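Local coordinates for protein beta-1,4-mannanase (Cryptopygus antarcticus, PDB 4OOU) that hydrolyses internal beta-1,4-mannosidic linkages in mannans, galactomannans and glucomannans, releasing mainly mannobiose and mannotriose from short mannan oligosaccharides, at residues L23-S28 with D305-I310; K73-N78 with Y358-L363; G98-T103 with N157-P162; W243-Q248 with K287-A292. One frame throughout, in Å; residues are numbered along the deposited sequence.

Interaction 1: L23-S28 with D305-I310; sequences LKASGS and DKPLLI
Ala25 and Pro307 supply the apolar part of this contact. The methyl CB of Ala25 points at the other segment and meets the Pro307 ring at CG, with Ala25 CB 3.7 Å from Pro307 CG and slightly farther from CD. It is the one contact between apolar side chains here, and the rest of the interface is backbone against backbone or against the proline ring.

Two carbonyl oxygens make the polar part, through C-H groups. Gly27 O faces CA of Lys306 at 3.4 Å, with an angle at the hydrogen of 121°, and it also lies 3.5 Å from Pro307 CD. Ser28 O meets Pro307 CA at 3.4 Å, and here the angle at the hydrogen opens to 138°, the straighter of the two. Gly27 and Ser28 lie in the turn between strands 24-26 and 29-32, an antiparallel hairpin at the N-terminal end of the chain, while 305-307 lead into strand 308-313 of the TIM barrel. The contact therefore lays the hairpin turn against the entry to a barrel strand.

One approach is unfavourable by itself: Gly27 O and Asp305 O, both acceptors, stand 3.1 Å apart. Conventional hydrogen bonds to neighbouring residues surround the contact. Arg298 reaches both sides of it, giving NH1 to Ser28 O and NH2 to Lys306 O, and Ser28 OG bonds to Asn304 O. Asp305 OD2 bonds to the hydroxyl of Tyr277, and the ammonium of Lys306 forms a salt bridge with Asp260.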
loop_
_atom_site.group_PDB
_atom_site.type_symbol
_atom_site.label_atom_id
_atom_site.label_comp_id
_atom_site.label_asym_id
_atom_site.label_seq_id
_atom_site.Cartn_x
_atom_site.Cartn_y
_atom_site.Cartn_z
ATOM N N LEU A 23 -1.265 -5.987 13.989
ATOM C CA LEU A 23 -1.860 -4.662 13.747
ATOM C C LEU A 23 -3.295 -4.866 13.300
ATOM O O LEU A 23 -3.525 -5.633 12.375
ATOM C CB LEU A 23 -1.077 -3.952 12.630
ATOM C CG LEU A 23 -0.862 -2.442 12.578
ATOM C CD1 LEU A 23 -1.452 -1.834 11.306
ATOM C CD2 LEU A 23 -1.321 -1.727 13.823
ATOM N N LYS A 24 -4.249 -4.213 13.962
ATOM C CA LYS A 24 -5.671 -4.276 13.572
ATOM C C LYS A 24 -6.060 -2.896 13.066
ATOM O O LYS A 24 -5.286 -1.950 13.205
ATOM C CB LYS A 24 -6.581 -4.665 14.739
ATOM C CG LYS A 24 -5.951 -5.665 15.704
ATOM C CD LYS A 24 -6.872 -6.069 16.857
ATOM C CE LYS A 24 -7.462 -7.469 16.662
ATOM N NZ LYS A 24 -8.246 -7.904 17.850
ATOM N N ALA A 25 -7.226 -2.820 12.436
ATOM C CA ALA A 25 -7.849 -1.583 12.056
ATOM C C ALA A 25 -9.254 -1.633 12.595
ATOM O O ALA A 25 -9.960 -2.576 12.312
ATOM C CB ALA A 25 -7.904 -1.433 10.548
ATOM N N SER A 26 -9.646 -0.596 13.333
ATOM C CA SER A 26 -10.961 -0.513 13.973
ATOM C C SER A 26 -11.404 0.952 14.047
ATOM O O SER A 26 -10.665 1.833 14.497
ATOM C CB SER A 26 -10.929 -1.185 15.380
ATOM O OG SER A 26 -11.957 -0.715 16.250
ATOM N N GLY A 27 -12.633 1.198 13.637
ATOM C CA GLY A 27 -13.071 2.555 13.354
ATOM C C GLY A 27 -12.004 3.325 12.581
ATOM O O GLY A 27 -11.457 2.852 11.589
ATOM N N SER A 28 -11.684 4.497 13.098
ATOM C CA SER A 28 -10.719 5.408 12.479
ATOM C C SER A 28 -9.232 5.036 12.657
ATOM O O SER A 28 -8.328 5.705 12.093
ATOM C CB SER A 28 -10.953 6.767 13.114
ATOM O OG SER A 28 -12.333 7.058 13.056
ATOM N N ASP A 305 -14.954 5.690 9.058
ATOM C CA ASP A 305 -15.195 4.225 9.126
ATOM C C ASP A 305 -13.880 3.394 9.099
ATOM O O ASP A 305 -13.807 2.280 9.675
ATOM C CB ASP A 305 -16.164 3.742 7.983
ATOM C CG ASP A 305 -15.920 4.462 6.631
ATOM O OD1 ASP A 305 -15.806 5.704 6.673
ATOM O OD2 ASP A 305 -15.835 3.819 5.542
ATOM N N LYS A 306 -12.863 3.919 8.405
ATOM C CA LYS A 306 -11.582 3.197 8.231
ATOM C C LYS A 306 -10.451 4.147 8.483
ATOM O O LYS A 306 -10.613 5.345 8.261
ATOM C CB LYS A 306 -11.424 2.655 6.809
ATOM C CG LYS A 306 -12.516 1.695 6.339
ATOM C CD LYS A 306 -12.234 1.242 4.914
ATOM C CE LYS A 306 -13.421 0.550 4.275
ATOM N NZ LYS A 306 -13.722 -0.731 5.001
ATOM N N PRO A 307 -9.289 3.626 8.916
ATOM C CA PRO A 307 -8.065 4.419 8.995
ATOM C C PRO A 307 -7.690 4.943 7.616
ATOM O O PRO A 307 -8.098 4.355 6.620
ATOM C CB PRO A 307 -7.018 3.422 9.477
ATOM C CG PRO A 307 -7.762 2.233 9.980
ATOM C CD PRO A 307 -9.033 2.212 9.196
ATOM N N LEU A 308 -6.976 6.070 7.574
ATOM C CA LEU A 308 -6.461 6.682 6.340
ATOM C C LEU A 308 -4.945 6.956 6.471
ATOM O O LEU A 308 -4.474 7.554 7.451
ATOM C CB LEU A 308 -7.183 7.990 6.052
ATOM C CG LEU A 308 -6.657 8.789 4.877
ATOM C CD1 LEU A 308 -6.777 7.998 3.603
ATOM C CD2 LEU A 308 -7.471 10.062 4.757
ATOM N N LEU A 309 -4.200 6.478 5.486
ATOM C CA LEU A 309 -2.767 6.435 5.533
ATOM C C LEU A 309 -2.378 7.371 4.440
ATOM O O LEU A 309 -2.945 7.296 3.346
ATOM C CB LEU A 309 -2.297 5.021 5.163
ATOM C CG LEU A 309 -0.913 4.377 5.419
ATOM C CD1 LEU A 309 -0.411 3.538 4.248
ATOM C CD2 LEU A 309 0.167 5.362 5.836
ATOM N N ILE A 310 -1.419 8.242 4.707
ATOM C CA ILE A 310 -0.734 8.923 3.617
ATOM C C ILE A 310 0.393 8.023 3.144
ATOM O O ILE A 310 1.467 7.976 3.760
ATOM C CB ILE A 310 -0.190 10.311 4.008
ATOM C CG1 ILE A 310 -1.328 11.127 4.647
ATOM C CG2 ILE A 310 0.411 10.984 2.766
ATOM C CD1 ILE A 310 -0.953 12.496 5.171
#

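Interaction 2: K73-N78 with Y358-L363; sequences KASGGN and YGMQAL
Met360 carries the first shell, lying against Ser75 and Gly77. Its CB packs 3.8 Å from Ser75 CB, and its sulphur SD rests 3.7 Å from Gly77 CA. The chain bends at the thioether (chi3 -71°), placing CE 4.0 Å from Ser75 CB, a second touch on the same serine carbon. With no side chain on Gly77, the sulphur can sit directly against its CA.

The carbonyl of Ser75 faces the backbone at 360-361. Ser75 O approaches Gln361 N to 3.2 Å, but the angle is too poor for a hydrogen bond; a CA-H···O contact from Gln361 CA reaches the same oxygen at 3.5 Å. The polar link between the segments is instead a water, which donates to Gly76 O at 3.0 Å and to Met360 O at 2.9 Å. Met360 O also accepts Leu363 N within its own segment.

What positions the first shell is the end of helix 58-74. Gly76, with positive phi, is the C-prime residue of a Schellman motif: Gly76 N bonds to Lys73 O and Gly77 N to Val72 O, turning the chain off the helix just where it meets Met360. Ser75 OG is turned back onto its own helix, bonded to Lys71 O.

Beyond the turn, Asn78 leads into strand 79-86 of the TIM barrel and pairs with Ser40 of strand 35-43. Helix 353-361 presents Met360 between this turn, Val42 of strand 35-43 and Tyr327 of helix 323-332.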
loop_
_atom_site.group_PDB
_atom_site.type_symbol
_atom_site.label_atom_id
_atom_site.label_comp_id
_atom_site.label_asym_id
_atom_site.label_seq_id
_atom_site.Cartn_x
_atom_site.Cartn_y
_atom_site.Cartn_z
ATOM N N LYS A 73 14.266 1.564 12.152
ATOM C CA LYS A 73 14.216 1.477 13.652
ATOM C C LYS A 73 15.110 2.594 14.195
ATOM O O LYS A 73 14.666 3.397 14.999
ATOM C CB LYS A 73 14.622 0.111 14.222
ATOM N N ALA A 74 16.333 2.707 13.678
ATOM C CA ALA A 74 17.255 3.762 14.148
ATOM C C ALA A 74 16.575 5.149 14.201
ATOM O O ALA A 74 16.789 5.944 15.139
ATOM C CB ALA A 74 18.501 3.817 13.256
ATOM N N SER A 75 15.735 5.444 13.205
ATOM C CA SER A 75 15.145 6.787 13.125
ATOM C C SER A 75 13.822 6.913 13.845
ATOM O O SER A 75 13.101 7.887 13.647
ATOM C CB SER A 75 14.972 7.224 11.674
ATOM O OG SER A 75 16.080 6.874 10.864
ATOM N N GLY A 76 13.487 5.932 14.674
ATOM C CA GLY A 76 12.194 5.904 15.364
ATOM C C GLY A 76 10.976 5.703 14.474
ATOM O O GLY A 76 9.852 6.009 14.898
ATOM N N GLY A 77 11.184 5.230 13.243
ATOM C CA GLY A 77 10.076 4.875 12.325
ATOM C C GLY A 77 9.582 3.458 12.620
ATOM O O GLY A 77 10.205 2.719 13.393
ATOM N N ASN A 78 8.466 3.066 12.023
ATOM C CA ASN A 78 7.870 1.768 12.379
ATOM C C ASN A 78 7.222 1.004 11.244
ATOM O O ASN A 78 6.503 0.064 11.494
ATOM C CB ASN A 78 6.848 1.966 13.497
ATOM C CG ASN A 78 5.581 2.631 13.022
ATOM O OD1 ASN A 78 5.447 2.988 11.855
ATOM N ND2 ASN A 78 4.639 2.807 13.930
ATOM N N TYR A 358 15.718 11.917 8.903
ATOM C CA TYR A 358 15.489 13.121 9.686
ATOM C C TYR A 358 14.004 13.183 9.984
ATOM O O TYR A 358 13.606 13.266 11.138
ATOM C CB TYR A 358 15.979 14.380 8.937
ATOM C CG TYR A 358 15.953 15.695 9.732
ATOM C CD1 TYR A 358 16.327 15.744 11.070
ATOM C CD2 TYR A 358 15.595 16.898 9.117
ATOM C CE1 TYR A 358 16.297 16.940 11.778
ATOM C CE2 TYR A 358 15.569 18.099 9.809
ATOM C CZ TYR A 358 15.918 18.122 11.145
ATOM O OH TYR A 358 15.909 19.323 11.844
ATOM N N GLY A 359 13.196 13.113 8.933
ATOM C CA GLY A 359 11.757 13.123 9.060
ATOM C C GLY A 359 11.225 12.175 10.119
ATOM O O GLY A 359 10.480 12.605 11.007
ATOM N N MET A 360 11.599 10.900 10.067
ATOM C CA MET A 360 11.042 9.953 11.051
ATOM C C MET A 360 11.388 10.352 12.494
ATOM O O MET A 360 10.582 10.123 13.412
ATOM C CB MET A 360 11.497 8.513 10.767
ATOM C CG MET A 360 10.706 7.821 9.663
ATOM S SD MET A 360 11.376 6.253 9.123
ATOM C CE MET A 360 12.837 6.831 8.275
ATOM N N GLN A 361 12.582 10.939 12.690
ATOM C CA GLN A 361 13.016 11.376 14.018
ATOM C C GLN A 361 11.980 12.326 14.612
ATOM O O GLN A 361 11.806 12.388 15.835
ATOM C CB GLN A 361 14.374 12.091 13.979
ATOM C CG GLN A 361 15.597 11.185 13.991
ATOM C CD GLN A 361 16.884 11.913 13.590
ATOM O OE1 GLN A 361 17.107 13.075 13.968
ATOM N NE2 GLN A 361 17.730 11.235 12.801
ATOM N N ALA A 362 11.290 13.079 13.756
ATOM C CA ALA A 362 10.320 14.020 14.266
ATOM C C ALA A 362 9.311 13.311 15.153
ATOM O O ALA A 362 8.722 13.934 16.032
ATOM C CB ALA A 362 9.604 14.750 13.133
ATOM N N LEU A 363 9.066 12.030 14.927
ATOM C CA LEU A 363 8.089 11.358 15.794
ATOM C C LEU A 363 8.688 10.315 16.771
ATOM O O LEU A 363 7.940 9.600 17.414
ATOM C CB LEU A 363 6.948 10.763 14.953
ATOM C CG LEU A 363 6.185 11.747 14.040
ATOM C CD1 LEU A 363 5.324 10.990 13.035
ATOM C CD2 LEU A 363 5.324 12.727 14.847
HETATM O O HOH W 1 8.426 8.230 13.405
#

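Interaction 3: G98-T103 with N157-P162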
loop_
_atom_site.group_PDB
_atom_site.type_symbol
_atom_site.label_atom_id
_atom_site.label_comp_id
_atom_site.label_asym_id
_atom_site.label_seq_id
_atom_site.Cartn_x
_atom_site.Cartn_y
_atom_site.Cartn_z
ATOM N N GLY A 98 -0.768 -17.989 -20.317
ATOM C CA GLY A 98 -1.081 -16.865 -19.435
ATOM C C GLY A 98 -1.832 -17.230 -18.159
ATOM O O GLY A 98 -2.648 -16.453 -17.670
ATOM N N PHE A 99 -1.539 -18.410 -17.622
ATOM C CA PHE A 99 -2.113 -18.885 -16.382
ATOM C C PHE A 99 -0.965 -18.962 -15.399
ATOM O O PHE A 99 0.166 -19.271 -15.782
ATOM C CB PHE A 99 -2.766 -20.266 -16.560
ATOM C CG PHE A 99 -4.113 -20.226 -17.237
ATOM C CD1 PHE A 99 -4.214 -20.017 -18.608
ATOM C CD2 PHE A 99 -5.283 -20.366 -16.502
ATOM C CE1 PHE A 99 -5.458 -19.944 -19.229
ATOM C CE2 PHE A 99 -6.533 -20.299 -17.114
ATOM C CZ PHE A 99 -6.620 -20.097 -18.480
ATOM N N VAL A 100 -1.240 -18.658 -14.135
ATOM C CA VAL A 100 -0.179 -18.665 -13.117
ATOM C C VAL A 100 0.095 -20.097 -12.708
ATOM O O VAL A 100 -0.823 -20.820 -12.336
ATOM C CB VAL A 100 -0.527 -17.770 -11.890
ATOM C CG1 VAL A 100 0.274 -18.158 -10.655
ATOM C CG2 VAL A 100 -0.261 -16.305 -12.225
ATOM N N THR A 101 1.352 -20.508 -12.809
ATOM C CA THR A 101 1.764 -21.857 -12.360
ATOM C C THR A 101 2.181 -21.829 -10.921
ATOM O O THR A 101 2.005 -22.807 -10.201
ATOM C CB THR A 101 2.964 -22.436 -13.156
ATOM O OG1 THR A 101 4.150 -21.645 -12.949
ATOM C CG2 THR A 101 2.662 -22.486 -14.621
ATOM N N SER A 102 2.782 -20.716 -10.517
ATOM C CA SER A 102 3.358 -20.606 -9.192
ATOM C C SER A 102 3.850 -19.200 -8.836
ATOM O O SER A 102 3.633 -18.179 -9.523
ATOM C CB SER A 102 4.496 -21.622 -9.048
ATOM O OG SER A 102 5.278 -21.652 -10.212
ATOM N N THR A 103 4.537 -19.195 -7.725
ATOM C CA THR A 103 4.954 -18.014 -7.077
ATOM C C THR A 103 6.117 -17.445 -7.935
ATOM O O THR A 103 6.080 -16.316 -8.395
ATOM C CB THR A 103 5.239 -18.429 -5.602
ATOM O OG1 THR A 103 4.505 -17.604 -4.677
ATOM C CG2 THR A 103 6.701 -18.500 -5.291
ATOM N N ASN A 157 -4.917 -19.129 -6.715
ATOM C CA ASN A 157 -4.811 -20.493 -6.182
ATOM C C ASN A 157 -3.398 -20.984 -6.120
ATOM O O ASN A 157 -2.977 -21.583 -5.107
ATOM C CB ASN A 157 -5.718 -21.424 -6.970
ATOM C CG ASN A 157 -7.193 -21.053 -6.801
ATOM O OD1 ASN A 157 -7.568 -20.372 -5.835
ATOM N ND2 ASN A 157 -8.027 -21.453 -7.751
ATOM N N ASN A 158 -2.647 -20.647 -7.155
ATOM C CA ASN A 158 -1.284 -21.108 -7.310
ATOM C C ASN A 158 -0.191 -20.194 -6.792
ATOM O O ASN A 158 0.995 -20.589 -6.728
ATOM C CB ASN A 158 -1.025 -21.364 -8.789
ATOM C CG ASN A 158 -1.786 -22.557 -9.288
ATOM O OD1 ASN A 158 -2.090 -23.487 -8.520
ATOM N ND2 ASN A 158 -2.111 -22.540 -10.561
ATOM N N ALA A 159 -0.557 -18.961 -6.454
ATOM C CA ALA A 159 0.409 -18.050 -5.868
ATOM C C ALA A 159 -0.137 -17.483 -4.581
ATOM O O ALA A 159 0.440 -17.707 -3.525
ATOM C CB ALA A 159 0.766 -16.954 -6.852
ATOM N N LEU A 160 -1.272 -16.790 -4.636
ATOM C CA LEU A 160 -1.640 -15.868 -3.531
ATOM C C LEU A 160 -2.082 -16.548 -2.232
ATOM O O LEU A 160 -1.501 -16.320 -1.191
ATOM C CB LEU A 160 -2.675 -14.852 -3.996
ATOM C CG LEU A 160 -3.048 -13.812 -2.941
ATOM C CD1 LEU A 160 -1.894 -12.869 -2.722
ATOM C CD2 LEU A 160 -4.321 -13.086 -3.347
ATOM N N THR A 161 -3.124 -17.369 -2.308
ATOM C CA THR A 161 -3.524 -18.193 -1.181
ATOM C C THR A 161 -2.271 -18.837 -0.511
ATOM O O THR A 161 -2.067 -18.712 0.701
ATOM C CB THR A 161 -4.590 -19.213 -1.609
ATOM O OG1 THR A 161 -5.750 -18.532 -2.117
ATOM C CG2 THR A 161 -5.004 -20.055 -0.446
ATOM N N PRO A 162 -1.397 -19.477 -1.299
ATOM C CA PRO A 162 -0.220 -20.041 -0.624
ATOM C C PRO A 162 0.703 -18.998 0.026
ATOM O O PRO A 162 1.303 -19.272 1.088
ATOM C CB PRO A 162 0.516 -20.817 -1.730
ATOM C CG PRO A 162 -0.319 -20.725 -2.956
ATOM C CD PRO A 162 -1.624 -20.060 -2.631
#
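Strand 100-102 runs past the 157-162 part of helix 149-167 with their short axes 6.8 Å apart at closest approach and their directions at 55°, bringing Val100 and Ser102 onto Asn158 and Ala159. The one direct hydrogen bond between the segments is made by the Asn158 amide: ND2 donates to Val100 O at 2.8 Å, with an N-H···O angle of 157°. The oxygen lies near the amide plane, while the donor is slightly tilted from the carbonyl plane. The stem below the amide is in contact too, Asn158 CB lying 3.6 Å from Thr101 O.

Apolar contact comes from Val100. Its CG1, anti to the backbone N, reaches Asn158 CB at 3.9 Å and Ala159 CB at 4.0 Å, so one methyl touches two successive residues of the helix. The Val100 and Asn158 side chains lie alongside, running in opposite senses. Farther on, Ser102 CA points its hydrogen at Asn158 O over 3.4 Å and nearly straight, at 161°.

Two irregularities meet here. The helix has a wider, pi-type turn at 157-160, and on the strand Thr101 and Ser102 both face Ala93 in a classic beta bulge. Thr103 OG1 is buried by the contact without a polar partner in the model.

The small antiparallel sheet of strands 93-94 and 100-102 belongs to the excursion between TIM-barrel strand 79-86 and helix 109-122. It packs on the outer helix 149-167, which also bonds Val100 N through Ser154 OG. Thr103 continues onto Met163 of that helix and onto Leu109 and Ile110 of helix 109-122, whereas Leu160, directed away from the strand, packs on Ile225 and Ile229 of helix 215-232.

Interaction 4: W243-Q248 with K287-A292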
loop_
_atom_site.group_PDB
_atom_site.type_symbol
_atom_site.label_atom_id
_atom_site.label_comp_id
_atom_site.label_asym_id
_atom_site.label_seq_id
_atom_site.Cartn_x
_atom_site.Cartn_y
_atom_site.Cartn_z
ATOM N N TRP A 243 -3.418 7.311 -6.282
ATOM C CA TRP A 243 -2.418 8.317 -6.655
ATOM C C TRP A 243 -2.664 9.681 -6.043
ATOM O O TRP A 243 -1.738 10.446 -5.931
ATOM C CB TRP A 243 -2.258 8.386 -8.178
ATOM C CG TRP A 243 -2.612 9.608 -8.918
ATOM C CD1 TRP A 243 -1.731 10.504 -9.498
ATOM C CD2 TRP A 243 -3.918 10.008 -9.335
ATOM N NE1 TRP A 243 -2.433 11.457 -10.218
ATOM C CE2 TRP A 243 -3.770 11.173 -10.139
ATOM C CE3 TRP A 243 -5.199 9.505 -9.109
ATOM C CZ2 TRP A 243 -4.850 11.839 -10.692
ATOM C CZ3 TRP A 243 -6.284 10.184 -9.657
ATOM C CH2 TRP A 243 -6.095 11.346 -10.441
ATOM N N SER A 244 -3.897 9.932 -5.590
ATOM C CA SER A 244 -4.361 11.258 -5.165
ATOM C C SER A 244 -5.551 11.109 -4.258
ATOM O O SER A 244 -6.225 10.089 -4.290
ATOM C CB SER A 244 -4.877 11.999 -6.387
ATOM O OG SER A 244 -5.107 13.338 -6.084
ATOM N N GLU A 245 -5.839 12.155 -3.494
ATOM C CA GLU A 245 -7.091 12.274 -2.719
ATOM C C GLU A 245 -8.387 12.046 -3.535
ATOM O O GLU A 245 -9.364 11.497 -2.992
ATOM C CB GLU A 245 -7.127 13.654 -2.045
ATOM C CG GLU A 245 -7.302 14.851 -2.995
ATOM C CD GLU A 245 -6.025 15.415 -3.596
ATOM O OE1 GLU A 245 -4.891 14.954 -3.312
ATOM O OE2 GLU A 245 -6.173 16.367 -4.399
ATOM N N LEU A 246 -8.346 12.441 -4.828
ATOM C CA LEU A 246 -9.503 12.517 -5.767
ATOM C C LEU A 246 -10.432 11.318 -5.874
ATOM O O LEU A 246 -11.573 11.415 -6.392
ATOM C CB LEU A 246 -8.991 12.772 -7.188
ATOM C CG LEU A 246 -8.712 14.193 -7.714
ATOM C CD1 LEU A 246 -8.795 15.317 -6.698
ATOM C CD2 LEU A 246 -7.354 14.232 -8.395
ATOM N N THR A 247 -9.943 10.188 -5.396
ATOM C CA THR A 247 -10.579 8.939 -5.672
ATOM C C THR A 247 -10.818 8.145 -4.394
ATOM O O THR A 247 -11.272 6.999 -4.436
ATOM C CB THR A 247 -9.728 8.223 -6.720
ATOM O OG1 THR A 247 -10.495 7.222 -7.358
ATOM C CG2 THR A 247 -8.553 7.611 -6.125
ATOM N N GLN A 248 -10.557 8.752 -3.239
ATOM C CA GLN A 248 -10.803 8.059 -1.971
ATOM C C GLN A 248 -11.510 8.933 -0.930
ATOM O O GLN A 248 -11.449 8.681 0.282
ATOM C CB GLN A 248 -9.517 7.397 -1.428
ATOM C CG GLN A 248 -9.275 6.002 -2.017
ATOM C CD GLN A 248 -8.150 5.249 -1.346
ATOM O OE1 GLN A 248 -7.952 5.358 -0.139
ATOM N NE2 GLN A 248 -7.407 4.470 -2.124
ATOM N N LYS A 287 2.979 23.505 -5.751
ATOM C CA LYS A 287 1.630 23.745 -5.226
ATOM C C LYS A 287 0.832 22.471 -5.082
ATOM O O LYS A 287 0.663 21.733 -6.030
ATOM C CB LYS A 287 0.867 24.735 -6.096
ATOM N N TRP A 288 0.375 22.204 -3.864
ATOM C CA TRP A 288 -0.536 21.104 -3.585
ATOM C C TRP A 288 -1.855 21.227 -4.371
ATOM O O TRP A 288 -2.267 22.309 -4.743
ATOM C CB TRP A 288 -0.907 21.080 -2.094
ATOM C CG TRP A 288 0.184 20.787 -1.121
ATOM C CD1 TRP A 288 0.610 21.600 -0.120
ATOM C CD2 TRP A 288 0.953 19.587 -1.007
ATOM N NE1 TRP A 288 1.615 20.995 0.605
ATOM C CE2 TRP A 288 1.843 19.759 0.078
ATOM C CE3 TRP A 288 0.974 18.384 -1.707
ATOM C CZ2 TRP A 288 2.744 18.789 0.464
ATOM C CZ3 TRP A 288 1.878 17.423 -1.320
ATOM C CH2 TRP A 288 2.753 17.631 -0.249
ATOM N N ASN A 289 -2.535 20.110 -4.594
ATOM C CA ASN A 289 -3.966 20.156 -4.936
ATOM C C ASN A 289 -4.807 20.893 -3.854
ATOM O O ASN A 289 -4.413 20.976 -2.709
ATOM C CB ASN A 289 -4.517 18.737 -5.136
ATOM C CG ASN A 289 -3.924 18.019 -6.338
ATOM O OD1 ASN A 289 -3.184 18.585 -7.164
ATOM N ND2 ASN A 289 -4.260 16.753 -6.443
ATOM N N GLN A 290 -5.956 21.438 -4.245
ATOM C CA GLN A 290 -6.823 22.212 -3.345
ATOM C C GLN A 290 -7.079 21.548 -1.987
ATOM O O GLN A 290 -6.887 22.150 -0.919
ATOM C CB GLN A 290 -8.191 22.447 -4.015
ATOM C CG GLN A 290 -8.481 23.891 -4.327
ATOM C CD GLN A 290 -8.332 24.737 -3.084
ATOM O OE1 GLN A 290 -9.148 24.632 -2.166
ATOM N NE2 GLN A 290 -7.258 25.541 -3.017
ATOM N N ASN A 291 -7.540 20.306 -2.047
ATOM C CA ASN A 291 -7.973 19.602 -0.857
ATOM C C ASN A 291 -7.134 18.348 -0.679
ATOM O O ASN A 291 -7.637 17.293 -0.305
ATOM C CB ASN A 291 -9.457 19.290 -0.966
ATOM C CG ASN A 291 -10.274 20.520 -1.344
ATOM O OD1 ASN A 291 -10.186 21.566 -0.683
ATOM N ND2 ASN A 291 -11.070 20.405 -2.421
ATOM N N ALA A 292 -5.842 18.498 -0.954
ATOM C CA ALA A 292 -4.876 17.443 -0.768
ATOM C C ALA A 292 -4.587 17.304 0.718
ATOM O O ALA A 292 -4.930 18.175 1.515
ATOM C CB ALA A 292 -3.609 17.719 -1.569
HETATM O O HOH W 2 -7.751 18.412 -4.051
#
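Glu245 takes a chi1 of 69°, with CG between its backbone N and carbonyl carbon, and the bend at chi2 swings CD toward residues 289-292, where both oxygens find partners. Asn289 ND2 donates to Glu245 OE2 at 2.8 Å with an N-H···O angle of 154°. The donor comes from the syn side of OE2, somewhat out of the carboxylate plane, and the oxygen lies almost in the amide plane; the two planes stand 72° apart.

OE2 has a second donor: a water 2.6 Å away, which in turn accepts Asn291 N. The other oxygen, OE1, lies against the Ala292 methyl, 3.5 Å from its CB, and takes a weak bond from Ser244 OG.

Both segments are loops following barrel strands 238-241 and 277-281, and the carboxylate spans them at the C-terminal end of the TIM-barrel strands, where the substrate-binding residues lie. Residues 289-292 form a type I beta turn, whose Ala292 N to Asn289 O bond is weak. Trp243, beside Ser244, binds substrate and meets the ring of Trp208, another substrate-binding residue. The Asn289 side chain lies about 4 Å from that of His284, and Leu246 about as near Gln204.

Overall arrangement
The four contacts are spread around one TIM barrel without touching. The segments of interaction 4 hold a substrate-binding residue, Trp243, although it does not touch the other segment; in interaction 3 the Val100 side chain lies about 7 Å from that of Lys151, and in interaction 2 that of Met360 is about 12 Å from Trp341. Interaction 1 is remote from the known substrate-binding residues, but its strand 308-313 runs on to Glu312, probably the nucleophile; its nearest atoms are about 5 Å from interaction 4. Interactions 1 and 2 each enclose the others along the chain. Interaction 3 lies across the chain's centre from 2 and 4, centres 37 and 35 Å away.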